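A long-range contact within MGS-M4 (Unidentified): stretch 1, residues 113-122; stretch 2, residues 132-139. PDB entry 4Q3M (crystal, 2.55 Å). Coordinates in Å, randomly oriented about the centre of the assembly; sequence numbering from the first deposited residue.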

# COMPACT_ATOMS: atom_id res chain seq x y z
N ASN A 113 -0.12 -9.39 17.87
CA ASN A 113 -0.96 -10.45 17.31
C ASN A 113 -0.18 -11.30 16.32
O ASN A 113 -0.42 -12.50 16.20
CB ASN A 113 -2.20 -9.87 16.64
CG ASN A 113 -3.27 -9.47 17.63
OD1 ASN A 113 -3.33 -9.99 18.74
ND2 ASN A 113 -4.13 -8.54 17.23
N ALA A 114 0.75 -10.67 15.61
CA ALA A 114 1.57 -11.38 14.63
C ALA A 114 2.53 -12.34 15.33
O ALA A 114 2.64 -13.50 14.95
CB ALA A 114 2.34 -10.38 13.77
N LEU A 115 3.22 -11.84 16.35
CA LEU A 115 4.21 -12.63 17.07
C LEU A 115 3.55 -13.75 17.88
O LEU A 115 4.06 -14.87 17.92
CB LEU A 115 5.04 -11.74 17.99
CG LEU A 115 6.19 -12.42 18.75
CD1 LEU A 115 7.12 -13.12 17.78
CD2 LEU A 115 6.94 -11.41 19.59
N SER A 116 2.43 -13.44 18.51
CA SER A 116 1.70 -14.43 19.31
C SER A 116 1.18 -15.56 18.42
O SER A 116 1.21 -16.73 18.81
CB SER A 116 0.53 -13.77 20.05
OG SER A 116 -0.15 -14.71 20.86
N THR A 117 0.71 -15.19 17.24
CA THR A 117 0.28 -16.15 16.24
C THR A 117 1.44 -16.99 15.72
O THR A 117 1.32 -18.20 15.55
CB THR A 117 -0.39 -15.45 15.06
OG1 THR A 117 -1.56 -14.75 15.51
CG2 THR A 117 -0.74 -16.44 13.99
N TYR A 118 2.55 -16.32 15.45
CA TYR A 118 3.71 -16.98 14.87
C TYR A 118 4.37 -17.93 15.86
O TYR A 118 4.93 -18.96 15.47
CB TYR A 118 4.71 -15.94 14.37
CG TYR A 118 5.70 -16.49 13.37
CD1 TYR A 118 5.36 -16.60 12.03
CD2 TYR A 118 6.96 -16.90 13.77
CE1 TYR A 118 6.26 -17.10 11.11
CE2 TYR A 118 7.87 -17.40 12.86
CZ TYR A 118 7.52 -17.50 11.53
OH TYR A 118 8.42 -18.00 10.62
N ARG A 119 4.31 -17.59 17.14
CA ARG A 119 4.81 -18.47 18.19
C ARG A 119 4.07 -19.79 18.16
O ARG A 119 4.65 -20.85 18.41
CB ARG A 119 4.66 -17.82 19.57
CG ARG A 119 5.71 -16.76 19.88
CD ARG A 119 7.07 -17.38 20.13
NE ARG A 119 8.07 -16.38 20.49
CZ ARG A 119 8.91 -15.81 19.62
NH1 ARG A 119 8.87 -16.15 18.34
NH2 ARG A 119 9.78 -14.91 20.04
N ALA A 120 2.78 -19.73 17.83
CA ALA A 120 1.97 -20.93 17.67
C ALA A 120 2.39 -21.69 16.41
O ALA A 120 2.41 -22.92 16.40
CB ALA A 120 0.50 -20.58 17.63
N PHE A 121 2.71 -20.94 15.36
CA PHE A 121 3.23 -21.54 14.13
C PHE A 121 4.52 -22.29 14.43
O PHE A 121 4.74 -23.40 13.94
CB PHE A 121 3.49 -20.48 13.05
CG PHE A 121 2.26 -20.00 12.34
CD1 PHE A 121 1.01 -20.06 12.93
CD2 PHE A 121 2.36 -19.50 11.05
CE1 PHE A 121 -0.11 -19.61 12.27
CE2 PHE A 121 1.24 -19.05 10.38
CZ PHE A 121 0.00 -19.11 10.99
N GLU A 122 5.37 -21.67 15.25
CA GLU A 122 6.66 -22.24 15.60
C GLU A 122 6.51 -23.52 16.42
O GLU A 122 7.28 -24.47 16.25
CB GLU A 122 7.50 -21.22 16.38
CG GLU A 122 7.97 -20.04 15.54
CD GLU A 122 8.74 -19.02 16.35
OE1 GLU A 122 8.47 -18.88 17.56
OE2 GLU A 122 9.62 -18.34 15.77
N ALA A 132 6.53 -25.94 6.67
CA ALA A 132 7.02 -24.59 6.40
C ALA A 132 6.05 -23.55 6.94
O ALA A 132 4.83 -23.71 6.84
CB ALA A 132 7.25 -24.39 4.91
N ILE A 133 6.59 -22.49 7.53
CA ILE A 133 5.76 -21.42 8.08
C ILE A 133 6.13 -20.07 7.47
O ILE A 133 7.30 -19.81 7.19
CB ILE A 133 5.88 -21.33 9.61
CG1 ILE A 133 7.34 -21.26 10.03
CG2 ILE A 133 5.20 -22.53 10.27
CD1 ILE A 133 7.54 -21.13 11.53
N GLY A 134 5.13 -19.23 7.26
CA GLY A 134 5.35 -17.92 6.68
C GLY A 134 4.19 -16.97 6.92
O GLY A 134 3.36 -17.20 7.80
N VAL A 135 4.14 -15.90 6.14
CA VAL A 135 3.07 -14.91 6.27
C VAL A 135 2.46 -14.54 4.93
O VAL A 135 2.89 -15.02 3.88
CB VAL A 135 3.58 -13.62 6.94
CG1 VAL A 135 3.90 -13.87 8.40
CG2 VAL A 135 4.79 -13.07 6.20
N SER A 136 1.45 -13.68 4.97
CA SER A 136 0.81 -13.16 3.77
C SER A 136 0.36 -11.73 4.02
O SER A 136 -0.04 -11.38 5.13
CB SER A 136 -0.38 -14.04 3.36
OG SER A 136 -1.00 -13.54 2.19
N ASN A 137 0.43 -10.91 2.97
CA ASN A 137 0.08 -9.49 3.06
C ASN A 137 0.89 -8.75 4.13
O ASN A 137 0.39 -7.83 4.77
CB ASN A 137 -1.41 -9.30 3.32
CG ASN A 137 -2.28 -9.83 2.19
OD1 ASN A 137 -2.31 -9.26 1.11
ND2 ASN A 137 -2.98 -10.92 2.45
N PHE A 138 2.14 -9.17 4.31
CA PHE A 138 3.04 -8.49 5.23
C PHE A 138 3.96 -7.54 4.46
O PHE A 138 4.59 -7.94 3.48
CB PHE A 138 3.87 -9.50 6.02
CG PHE A 138 3.22 -9.95 7.30
CD1 PHE A 138 1.86 -10.24 7.34
CD2 PHE A 138 3.96 -10.10 8.46
CE1 PHE A 138 1.26 -10.66 8.51
CE2 PHE A 138 3.37 -10.53 9.63
CZ PHE A 138 2.02 -10.80 9.66
N ASN A 139 4.02 -6.29 4.89
CA ASN A 139 4.92 -5.33 4.29
C ASN A 139 6.30 -5.41 4.94
O ASN A 139 6.53 -6.28 5.78
CB ASN A 139 4.36 -3.91 4.40
CG ASN A 139 4.78 -3.02 3.23
OD1 ASN A 139 5.74 -3.33 2.52
ND2 ASN A 139 4.07 -1.92 3.04

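No hydrogen bond joins the two stretches, although a backbone carbonyl oxygen lies by the edges of two aromatic rings. The O atom of Gly134 lies at the edge of both the Tyr118 and Phe121 rings, near the plane of each. Phe121 CE2 is 3.8 Å from Gly134 O, and Tyr118 CE1 is 4.4 Å from it. Ring edges carry a slight positive charge, so they suit a carbonyl oxygen better than ring faces would.

Residues 113-122 are helical throughout, held by backbone hydrogen bonds such as Tyr118 N to Ala114 O at 2.9 Å. The strand 133-136 runs roughly antiparallel to the helix, at 149°. The axes approach to 9.2 Å, which leaves room for side chains between them.

Ile133 has the most surface covered by the other stretch. Its CA-to-CB bond points toward the helix. Its CG2 lies 3.9 Å from Phe121 CB, and its CD1 lies 3.6 Å from Tyr118 CZ. These are apolar contacts. Ile133 CD1 also meets the aliphatic CG of Glu122 at 4.2 Å. The Glu122 carboxylate is engaged within the helix: Arg119 NH1 forms a salt bridge to Glu122 OE1 at 2.9 Å.

Beyond the strand, Phe138 turns its ring edge to Ala114. Phe138 CZ is 4.1 Å from Ala114 CB, a further apolar contact.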